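Local coordinates for protein flavin adenine dinucleotide synthase (Saccharomyces cerevisiae, PDB 2WSI) that catalyses the adenylation of flavin mononucleotide by ATP, yielding the coenzyme flavin adenine dinucleotide and diphosphate in the cytoplasm of yeast, at residues E111-L116 and C214-K219; G164-D169 and W197-I202; F221-G226 and L298-R303. One frame throughout, in Å; residues are numbered along the deposited sequence.

Contact 1 (E111-L116 and C214-K219); sequences ETFPTL and CGLYGK. With SO4 (sulfate ion), chain B.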
# COMPACT_ATOMS: atom_id res chain seq x y z
N GLU A 111 -17.75 -4.29 -8.48
CA GLU A 111 -17.93 -4.43 -7.04
C GLU A 111 -16.96 -3.57 -6.21
O GLU A 111 -16.88 -3.73 -5.00
CB GLU A 111 -17.82 -5.90 -6.64
CG GLU A 111 -18.91 -6.75 -7.30
CD GLU A 111 -20.30 -6.20 -7.02
OE1 GLU A 111 -20.64 -5.98 -5.84
OE2 GLU A 111 -21.06 -5.98 -7.99
N THR A 112 -16.25 -2.65 -6.85
CA THR A 112 -15.28 -1.82 -6.13
C THR A 112 -16.00 -0.81 -5.24
O THR A 112 -16.94 -0.16 -5.67
CB THR A 112 -14.33 -1.11 -7.15
OG1 THR A 112 -13.62 -2.11 -7.88
CG2 THR A 112 -13.34 -0.18 -6.46
N PHE A 113 -15.61 -0.70 -3.97
CA PHE A 113 -16.24 0.31 -3.09
C PHE A 113 -16.01 1.70 -3.63
O PHE A 113 -14.88 2.04 -3.92
CB PHE A 113 -15.63 0.31 -1.70
CG PHE A 113 -16.00 -0.88 -0.87
CD1 PHE A 113 -17.20 -0.89 -0.15
CD2 PHE A 113 -15.13 -1.97 -0.76
CE1 PHE A 113 -17.56 -1.98 0.63
CE2 PHE A 113 -15.48 -3.07 0.02
CZ PHE A 113 -16.69 -3.07 0.73
N PRO A 114 -17.06 2.54 -3.70
CA PRO A 114 -16.88 3.95 -4.09
C PRO A 114 -15.91 4.71 -3.18
O PRO A 114 -15.20 5.59 -3.63
CB PRO A 114 -18.28 4.55 -3.96
CG PRO A 114 -19.23 3.39 -3.86
CD PRO A 114 -18.46 2.18 -3.43
N THR A 115 -15.90 4.38 -1.89
CA THR A 115 -15.00 5.03 -0.96
C THR A 115 -13.55 4.80 -1.40
O THR A 115 -12.70 5.69 -1.26
CB THR A 115 -15.17 4.47 0.47
OG1 THR A 115 -16.50 4.77 0.96
CG2 THR A 115 -14.13 5.08 1.40
N LEU A 116 -13.27 3.60 -1.90
CA LEU A 116 -11.92 3.20 -2.31
C LEU A 116 -11.60 3.85 -3.66
O LEU A 116 -10.52 4.37 -3.85
CB LEU A 116 -11.81 1.67 -2.44
CG LEU A 116 -10.40 1.22 -2.81
CD1 LEU A 116 -9.48 1.36 -1.61
CD2 LEU A 116 -10.36 -0.19 -3.36
N CYS A 214 -7.26 4.80 3.54
CA CYS A 214 -8.62 4.56 3.09
C CYS A 214 -9.56 4.56 4.30
O CYS A 214 -9.31 3.87 5.28
CB CYS A 214 -8.72 3.23 2.35
SG CYS A 214 -10.40 3.02 1.67
N GLY A 215 -10.65 5.32 4.21
CA GLY A 215 -11.54 5.46 5.36
C GLY A 215 -12.19 4.14 5.76
O GLY A 215 -12.61 4.00 6.90
N LEU A 216 -12.27 3.16 4.86
CA LEU A 216 -12.82 1.86 5.24
C LEU A 216 -12.10 1.27 6.47
O LEU A 216 -12.73 0.59 7.29
CB LEU A 216 -12.76 0.86 4.08
CG LEU A 216 -13.48 1.31 2.80
CD1 LEU A 216 -13.42 0.20 1.76
CD2 LEU A 216 -14.93 1.71 3.07
N TYR A 217 -10.79 1.48 6.59
CA TYR A 217 -10.06 0.94 7.75
C TYR A 217 -10.58 1.55 9.06
O TYR A 217 -10.63 0.89 10.11
CB TYR A 217 -8.53 1.16 7.60
CG TYR A 217 -7.98 0.42 6.40
CD1 TYR A 217 -8.10 -0.97 6.29
CD2 TYR A 217 -7.36 1.12 5.36
CE1 TYR A 217 -7.59 -1.64 5.16
CE2 TYR A 217 -6.86 0.46 4.23
CZ TYR A 217 -6.97 -0.91 4.14
OH TYR A 217 -6.50 -1.54 2.99
N GLY A 218 -10.96 2.82 9.01
CA GLY A 218 -11.56 3.47 10.17
C GLY A 218 -12.86 2.80 10.62
O GLY A 218 -13.25 2.92 11.77
N LYS A 219 -13.54 2.11 9.71
CA LYS A 219 -14.80 1.43 10.04
C LYS A 219 -14.65 -0.05 10.43
O LYS A 219 -15.65 -0.78 10.59
CB LYS A 219 -15.77 1.52 8.87
CG LYS A 219 -16.15 2.96 8.46
CD LYS A 219 -16.73 3.77 9.63
CE LYS A 219 -18.18 3.36 9.92
NZ LYS A 219 -18.95 4.44 10.63
S SO4 B . -5.63 -4.71 1.94
O1 SO4 B . -6.36 -5.72 1.20
O2 SO4 B . -5.21 -3.68 0.99
O3 SO4 B . -6.53 -4.13 2.94
O4 SO4 B . -4.42 -5.28 2.50

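Contact 2 (G164-D169 and W197-I202); sequences GIRHTD and WDLTNI. With FAD (flavin-adenine dinucleotide), chain C.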
# COMPACT_ATOMS: atom_id res chain seq x y z
N GLY A 164 1.87 -5.06 -4.24
CA GLY A 164 2.02 -4.94 -2.80
C GLY A 164 1.60 -6.20 -2.03
O GLY A 164 1.12 -6.12 -0.91
N ILE A 165 1.80 -7.35 -2.64
CA ILE A 165 1.39 -8.62 -2.06
C ILE A 165 2.26 -8.95 -0.84
O ILE A 165 3.42 -8.63 -0.80
CB ILE A 165 1.48 -9.74 -3.11
CG1 ILE A 165 0.85 -11.05 -2.61
CG2 ILE A 165 2.92 -9.92 -3.53
CD1 ILE A 165 0.50 -12.02 -3.78
N ARG A 166 1.67 -9.56 0.18
CA ARG A 166 2.52 -10.19 1.18
C ARG A 166 1.80 -11.39 1.80
O ARG A 166 0.76 -11.77 1.33
CB ARG A 166 3.05 -9.22 2.25
CG ARG A 166 2.09 -8.18 2.71
CD ARG A 166 2.25 -7.82 4.18
NE ARG A 166 0.99 -7.27 4.52
CZ ARG A 166 0.13 -7.70 5.44
NH1 ARG A 166 0.37 -8.64 6.36
NH2 ARG A 166 -1.00 -7.06 5.45
N HIS A 167 2.41 -12.01 2.80
CA HIS A 167 1.79 -13.18 3.42
C HIS A 167 0.71 -12.73 4.40
O HIS A 167 0.99 -12.02 5.38
CB HIS A 167 2.84 -14.04 4.11
CG HIS A 167 3.88 -14.56 3.17
ND1 HIS A 167 3.58 -15.42 2.14
CD2 HIS A 167 5.22 -14.33 3.09
CE1 HIS A 167 4.68 -15.71 1.46
NE2 HIS A 167 5.69 -15.07 2.02
N THR A 168 -0.52 -13.12 4.12
CA THR A 168 -1.63 -12.74 4.98
C THR A 168 -2.45 -13.94 5.40
O THR A 168 -3.57 -13.80 5.90
CB THR A 168 -2.52 -11.68 4.30
OG1 THR A 168 -3.17 -12.26 3.15
CG2 THR A 168 -1.67 -10.52 3.87
N ASP A 169 -1.89 -15.13 5.18
CA ASP A 169 -2.29 -16.35 5.87
C ASP A 169 -1.07 -17.26 5.85
O ASP A 169 -0.16 -17.03 5.07
CB ASP A 169 -3.50 -17.01 5.19
CG ASP A 169 -3.23 -17.38 3.73
OD1 ASP A 169 -2.06 -17.69 3.39
OD2 ASP A 169 -4.20 -17.38 2.94
N TRP A 197 6.68 -8.22 4.94
CA TRP A 197 6.00 -7.36 5.90
C TRP A 197 4.88 -8.10 6.63
O TRP A 197 4.05 -8.79 6.01
CB TRP A 197 5.43 -6.12 5.18
CG TRP A 197 6.48 -5.11 4.96
CD1 TRP A 197 7.61 -5.25 4.18
CD2 TRP A 197 6.52 -3.79 5.49
NE1 TRP A 197 8.34 -4.07 4.21
CE2 TRP A 197 7.69 -3.17 5.00
CE3 TRP A 197 5.65 -3.05 6.32
CZ2 TRP A 197 8.03 -1.88 5.34
CZ3 TRP A 197 5.99 -1.78 6.64
CH2 TRP A 197 7.17 -1.19 6.15
N ASP A 198 4.79 -7.93 7.94
CA ASP A 198 3.62 -8.45 8.62
C ASP A 198 2.67 -7.33 9.00
O ASP A 198 2.94 -6.13 8.76
CB ASP A 198 3.98 -9.33 9.84
CG ASP A 198 4.66 -8.56 10.95
OD1 ASP A 198 4.39 -7.34 11.15
OD2 ASP A 198 5.47 -9.20 11.66
N LEU A 199 1.52 -7.72 9.54
CA LEU A 199 0.42 -6.78 9.74
C LEU A 199 0.83 -5.67 10.71
O LEU A 199 0.50 -4.50 10.52
CB LEU A 199 -0.82 -7.52 10.23
CG LEU A 199 -2.06 -6.67 10.47
CD1 LEU A 199 -2.39 -5.81 9.22
CD2 LEU A 199 -3.24 -7.59 10.85
N THR A 200 1.59 -6.01 11.74
CA THR A 200 2.01 -4.98 12.69
C THR A 200 2.96 -3.97 12.03
O THR A 200 2.93 -2.79 12.37
CB THR A 200 2.71 -5.60 13.95
OG1 THR A 200 3.86 -6.33 13.56
CG2 THR A 200 1.77 -6.55 14.67
N ASN A 201 3.82 -4.43 11.12
CA ASN A 201 4.73 -3.52 10.43
C ASN A 201 3.91 -2.56 9.57
O ASN A 201 4.20 -1.37 9.51
CB ASN A 201 5.67 -4.26 9.50
CG ASN A 201 6.58 -5.26 10.21
OD1 ASN A 201 7.19 -5.01 11.27
ND2 ASN A 201 6.70 -6.40 9.60
N ILE A 202 2.86 -3.08 8.93
CA ILE A 202 2.07 -2.26 8.01
C ILE A 202 1.42 -1.11 8.80
O ILE A 202 1.59 0.06 8.46
CB ILE A 202 1.02 -3.12 7.29
CG1 ILE A 202 1.70 -4.07 6.27
CG2 ILE A 202 -0.01 -2.20 6.58
CD1 ILE A 202 2.38 -3.30 5.08
PA FAD C . -4.70 -8.68 -3.41
O1A FAD C . -5.95 -8.24 -2.69
O2A FAD C . -5.03 -9.28 -4.75
O5B FAD C . -3.58 -7.51 -3.52
C5B FAD C . -2.25 -7.88 -3.83
C4B FAD C . -1.61 -6.76 -4.65
O4B FAD C . -2.06 -6.83 -5.97
C3B FAD C . -2.00 -5.39 -4.14
O3B FAD C . -1.13 -4.93 -3.14
C2B FAD C . -1.91 -4.55 -5.39
O2B FAD C . -0.58 -4.14 -5.62
C1B FAD C . -2.31 -5.53 -6.47
N9A FAD C . -3.76 -5.38 -6.71
C8A FAD C . -4.79 -6.10 -6.16
N7A FAD C . -5.97 -5.64 -6.67
C5A FAD C . -5.67 -4.62 -7.52
C6A FAD C . -6.46 -3.80 -8.30
N6A FAD C . -7.80 -3.91 -8.34
N1A FAD C . -5.84 -2.87 -9.09
C2A FAD C . -4.47 -2.73 -9.11
N3A FAD C . -3.69 -3.53 -8.31
C4A FAD C . -4.30 -4.47 -7.56
N1 FAD C . -1.19 -15.13 -9.35
C2 FAD C . -0.62 -16.26 -9.87
O2 FAD C . -0.95 -17.37 -9.44
N3 FAD C . 0.32 -16.17 -10.87
C4 FAD C . 0.69 -14.94 -11.36
O4 FAD C . 1.55 -14.93 -12.25
C4X FAD C . 0.11 -13.78 -10.84
N5 FAD C . 0.46 -12.51 -11.31
C5X FAD C . -0.12 -11.38 -10.78
C6 FAD C . 0.22 -10.11 -11.24
C7 FAD C . -0.41 -8.98 -10.70
C7M FAD C . -0.07 -7.60 -11.18
C8 FAD C . -1.35 -9.13 -9.69
C8M FAD C . -2.01 -7.93 -9.09
C9 FAD C . -1.68 -10.39 -9.23
C9A FAD C . -1.08 -11.51 -9.77
N10 FAD C . -1.44 -12.76 -9.30
C10 FAD C . -0.83 -13.89 -9.82
C1' FAD C . -2.45 -12.88 -8.20
C2' FAD C . -1.75 -12.81 -6.82
O2' FAD C . -0.67 -13.71 -6.69
C3' FAD C . -2.71 -13.04 -5.66
O3' FAD C . -3.09 -14.40 -5.62
C4' FAD C . -3.94 -12.17 -5.79
O4' FAD C . -3.56 -10.84 -6.07
C5' FAD C . -4.74 -12.17 -4.48
O5' FAD C . -3.85 -12.05 -3.39
P FAD C . -4.21 -11.13 -2.13
O1P FAD C . -5.69 -11.21 -1.84
O2P FAD C . -3.31 -11.47 -0.96
O3P FAD C . -3.82 -9.62 -2.48
O HOH W 1 4.39 -11.21 4.77

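Contact 3 (F221-G226 and L298-R303); sequences FTSIGG and LERAGR. With FAD (flavin-adenine dinucleotide), chain C; SO4 (sulfate ion), chain B.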
# COMPACT_ATOMS: atom_id res chain seq x y z
N PHE A 221 -12.63 -2.43 8.70
CA PHE A 221 -12.02 -3.29 7.70
C PHE A 221 -10.56 -3.53 8.06
O PHE A 221 -9.88 -2.62 8.54
CB PHE A 221 -12.14 -2.66 6.29
CG PHE A 221 -13.54 -2.73 5.71
CD1 PHE A 221 -13.85 -3.64 4.71
CD2 PHE A 221 -14.54 -1.90 6.18
CE1 PHE A 221 -15.14 -3.72 4.19
CE2 PHE A 221 -15.81 -1.97 5.66
CZ PHE A 221 -16.11 -2.88 4.67
N THR A 222 -10.08 -4.76 7.83
CA THR A 222 -8.64 -5.05 7.93
C THR A 222 -8.10 -5.53 6.58
O THR A 222 -6.91 -5.75 6.40
CB THR A 222 -8.36 -6.13 8.98
OG1 THR A 222 -9.10 -7.32 8.63
CG2 THR A 222 -8.74 -5.63 10.36
N SER A 223 -9.01 -5.74 5.66
CA SER A 223 -8.65 -6.22 4.33
C SER A 223 -9.77 -5.72 3.44
O SER A 223 -10.95 -5.85 3.81
CB SER A 223 -8.62 -7.75 4.33
OG SER A 223 -8.27 -8.27 3.06
N ILE A 224 -9.45 -5.13 2.30
CA ILE A 224 -10.50 -4.59 1.44
C ILE A 224 -10.60 -5.39 0.15
O ILE A 224 -9.63 -5.53 -0.59
CB ILE A 224 -10.30 -3.09 1.11
CG1 ILE A 224 -10.27 -2.25 2.40
CG2 ILE A 224 -11.42 -2.59 0.21
CD1 ILE A 224 -9.82 -0.77 2.18
N GLY A 225 -11.79 -5.94 -0.09
CA GLY A 225 -12.09 -6.63 -1.32
C GLY A 225 -13.14 -5.81 -2.04
O GLY A 225 -12.99 -4.59 -2.18
N GLY A 226 -14.20 -6.45 -2.49
CA GLY A 226 -15.29 -5.76 -3.14
C GLY A 226 -16.51 -5.68 -2.24
O GLY A 226 -16.53 -6.24 -1.14
N LEU A 298 -5.81 -13.48 11.32
CA LEU A 298 -7.20 -13.05 11.31
C LEU A 298 -7.46 -11.90 10.32
O LEU A 298 -8.58 -11.39 10.25
CB LEU A 298 -7.60 -12.59 12.71
CG LEU A 298 -7.60 -13.70 13.78
CD1 LEU A 298 -8.09 -13.15 15.13
CD2 LEU A 298 -8.47 -14.85 13.32
N GLU A 299 -6.44 -11.53 9.55
CA GLU A 299 -6.49 -10.35 8.69
C GLU A 299 -7.60 -10.43 7.66
O GLU A 299 -8.26 -9.43 7.35
CB GLU A 299 -5.13 -10.16 7.99
CG GLU A 299 -5.04 -8.91 7.11
CD GLU A 299 -3.58 -8.53 6.74
OE1 GLU A 299 -2.65 -9.12 7.31
OE2 GLU A 299 -3.38 -7.63 5.90
N ARG A 300 -7.83 -11.61 7.11
CA ARG A 300 -8.81 -11.73 6.05
C ARG A 300 -10.15 -12.27 6.57
O ARG A 300 -10.96 -12.75 5.80
CB ARG A 300 -8.27 -12.64 4.95
CG ARG A 300 -7.05 -12.06 4.23
CD ARG A 300 -6.62 -12.95 3.09
NE ARG A 300 -7.65 -13.00 2.06
CZ ARG A 300 -7.65 -12.23 0.97
NH1 ARG A 300 -6.68 -11.36 0.75
NH2 ARG A 300 -8.64 -12.35 0.09
N ALA A 301 -10.39 -12.15 7.87
CA ALA A 301 -11.57 -12.77 8.48
C ALA A 301 -12.88 -12.13 8.00
O ALA A 301 -13.92 -12.79 7.98
CB ALA A 301 -11.50 -12.73 10.00
N GLY A 302 -12.83 -10.86 7.61
CA GLY A 302 -13.99 -10.22 7.01
C GLY A 302 -14.19 -10.50 5.51
O GLY A 302 -15.12 -9.96 4.90
N ARG A 303 -13.34 -11.34 4.93
CA ARG A 303 -13.42 -11.70 3.51
C ARG A 303 -14.12 -13.06 3.23
O ARG A 303 -14.39 -13.83 4.15
CB ARG A 303 -12.02 -11.76 2.92
CG ARG A 303 -11.18 -10.51 3.17
CD ARG A 303 -11.60 -9.42 2.23
NE ARG A 303 -11.48 -9.83 0.83
CZ ARG A 303 -10.43 -9.58 0.06
NH1 ARG A 303 -9.40 -8.91 0.54
NH2 ARG A 303 -10.40 -10.00 -1.20
PA FAD C . -4.70 -8.68 -3.41
O1A FAD C . -5.95 -8.24 -2.69
O2A FAD C . -5.03 -9.28 -4.75
O5B FAD C . -3.58 -7.51 -3.52
C5B FAD C . -2.25 -7.88 -3.83
C4B FAD C . -1.61 -6.76 -4.65
O4B FAD C . -2.06 -6.83 -5.97
C3B FAD C . -2.00 -5.39 -4.14
O3B FAD C . -1.13 -4.93 -3.14
C2B FAD C . -1.91 -4.55 -5.39
O2B FAD C . -0.58 -4.14 -5.62
C1B FAD C . -2.31 -5.53 -6.47
N9A FAD C . -3.76 -5.38 -6.71
C8A FAD C . -4.79 -6.10 -6.16
N7A FAD C . -5.97 -5.64 -6.67
C5A FAD C . -5.67 -4.62 -7.52
C6A FAD C . -6.46 -3.80 -8.30
N6A FAD C . -7.80 -3.91 -8.34
N1A FAD C . -5.84 -2.87 -9.09
C2A FAD C . -4.47 -2.73 -9.11
N3A FAD C . -3.69 -3.53 -8.31
C4A FAD C . -4.30 -4.47 -7.56
N1 FAD C . -1.19 -15.13 -9.35
C2 FAD C . -0.62 -16.26 -9.87
O2 FAD C . -0.95 -17.37 -9.44
N3 FAD C . 0.32 -16.17 -10.87
C4 FAD C . 0.69 -14.94 -11.36
O4 FAD C . 1.55 -14.93 -12.25
C4X FAD C . 0.11 -13.78 -10.84
N5 FAD C . 0.46 -12.51 -11.31
C5X FAD C . -0.12 -11.38 -10.78
C6 FAD C . 0.22 -10.11 -11.24
C7 FAD C . -0.41 -8.98 -10.70
C7M FAD C . -0.07 -7.60 -11.18
C8 FAD C . -1.35 -9.13 -9.69
C8M FAD C . -2.01 -7.93 -9.09
C9 FAD C . -1.68 -10.39 -9.23
C9A FAD C . -1.08 -11.51 -9.77
N10 FAD C . -1.44 -12.76 -9.30
C10 FAD C . -0.83 -13.89 -9.82
C1' FAD C . -2.45 -12.88 -8.20
C2' FAD C . -1.75 -12.81 -6.82
O2' FAD C . -0.67 -13.71 -6.69
C3' FAD C . -2.71 -13.04 -5.66
O3' FAD C . -3.09 -14.40 -5.62
C4' FAD C . -3.94 -12.17 -5.79
O4' FAD C . -3.56 -10.84 -6.07
C5' FAD C . -4.74 -12.17 -4.48
O5' FAD C . -3.85 -12.05 -3.39
P FAD C . -4.21 -11.13 -2.13
O1P FAD C . -5.69 -11.21 -1.84
O2P FAD C . -3.31 -11.47 -0.96
O3P FAD C . -3.82 -9.62 -2.48
S SO4 B . -5.63 -4.71 1.94
O1 SO4 B . -6.36 -5.72 1.20
O2 SO4 B . -5.21 -3.68 0.99
O3 SO4 B . -6.53 -4.13 2.94
O4 SO4 B . -4.42 -5.28 2.50
O HOH W 2 -4.98 -7.92 3.29

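Contact 1 (E111-L116 and C214-K219)
L216 reaches across to the 111-116 segment with both of its methyl groups, each finding a different partner. CD1 lies over one face of the F113 ring, 3.7 Å from F113 CD2 and displaced toward the rim, a CH-pi contact 26° off the ring normal. The other branch goes to T115, with L216 CD2 3.8 Å from T115 CB and just as near the methyl CG2. Beside this pair, the L116 methyl CD1 meets C214 SG at 3.8 Å. No hydrogen bond crosses between the segments; the touching atoms are aliphatic carbons, an aromatic ring and a thiol sulfur. An alanine in place of L216 would probably open a gap under the F113 ring and beside the T115 methyl, leaving both less firmly packed.

The second shell fixes these groups. C214 SG stands anti to its own backbone N (chi1 -175°) and accepts a weak N-cap bond from L216 N at 3.7 Å. The hydroxyl of T115 is engaged by D276 and by the backbone N of S273, while its methyl is given to L216. Next to L216 in sequence, Y217 OH donates to O3 of a sulfate ion over 2.6 Å and is also bonded to the backbone N of K64.

F113 and C214 both occupy N-cap positions, and the contact joins the start of helix 114-126 to the short, weakly bonded helical turn 215-218. Helix 274-279 packs against F113 and P114, and helix 114-126 itself connects the neighbouring parallel strands 102-106 and 129-133 at one side of the central sheet.

Contact 2 (G164-D169 and W197-I202)
R166 lays its side chain against W197 and the N-terminal turn of helix 199-209, in the alpha/beta domain of the PAPS reductase family. Taken in order, W197 comes first. Its backbone O is joined to H167 N by a water that donates to W197 O over 2.7 Å and accepts from H167 N over 2.9 Å. The indole leads away from R166, packing on helices 25-45 and 64-87 and bonding T37 through NE1.

D198 is the N-cap. Its OD1 accepts from N201 N at 3.0 Å, nearly in line with the carboxylate C-O bond, and from T200 OG1 at 2.7 Å, the latter lying 37° out of the carboxylate plane. L199 follows, its N 3.5 Å from R166 NH1; L199 N bonds D296, and NH1 makes a long, weak ion pair with the same carboxylate. I202 closes the turn, placing CG1 3.7 Å from R166 NE, over one face of the guanidinium, while T168 CG2 covers the opposite face. The flat group is thus clamped between two aliphatic carbons, and NH2 forms salt bridges with E299 and D65. R166 gets there with CG lodged between its backbone N and carbonyl carbon (chi1 39°) and a bend at the next bond.

The other end of the 164-169 loop faces the cofactor: I165 CD1 packs near the ribityl chain of FAD, and G164 N donates to the ribose hydroxyl O2B of FAD over 3.0 Å, with the N-H pointing almost straight at it (177°).

Contact 3 (F221-G226 and L298-R303)
R303 folds its side chain over S223 and hands it a hydrogen bond, NH1 to S223 OG at 2.8 Å, with OG close to the guanidinium plane. The serine presents this oxygen because OG is anti to its backbone N (chi1 -180°). R303 bends at both chi2 and chi3, which carries CD and NE back across the 221-226 loop. G225 CA then lies 3.6 Å above the centre of the guanidinium, and a CB on this residue would collide with R303 NE. On the opposite face, nearer the rim, R300 NH2 stands 3.1 Å above the plane, bringing two positive charges close together, which the nearby phosphate and sulfate would probably offset.

The other end of the contact is held by T222, whose OG1 sits between its own backbone N and carbonyl carbon and donates to E299 O over 2.6 Å. OG1 is also bonded to N233. The side chain of E299 runs extended from a CG anti to the backbone N, and OE2, besides its bond to R166, forms a salt bridge with K64. A water donates both to E299 OE2, at 3.1 Å, and to the sulfate oxygen O4.

R300 points away from the 221-226 loop at its CB and turns toward FAD. Its chain is bent at chi3 (65°), and NH1 makes a weak bond of 2.8 Å to FAD O1P. I224 N meanwhile donates to sulfate O3 at 3.2 Å. Two overlapping type I turns, L298 to A301 and R300 to R303, present R300 and R303 on one short loop. R300 at the FAD phosphate, and I224 N and K64 at a sulfate probably taken up from the crystallisation liquor, make a phosphate-binding site, consistent with an enzyme that handles the phosphates of ATP.

In the fold
Along the chain, contact 2 is nested within the loop closed by contact 1, and contact 3 opens after both have closed. Contacts 1 and 2 do not touch, their centres being about 19 Å apart, although helices 199-209 and 215-218 link them in sequence. Contact 3 lies between: its centre is about 11 Å from that of contact 1, with F221 and I224 packed on helix 215-218, and about 13 Å from that of contact 2, to which the R166-E299 salt bridge ties it. Contacts 1 and 3 share the sulfate; contacts 2 and 3 share FAD. The C-terminal 298-303 loop is thereby fastened to the nucleotide-binding alpha/beta domain, bringing R300 to the cofactor.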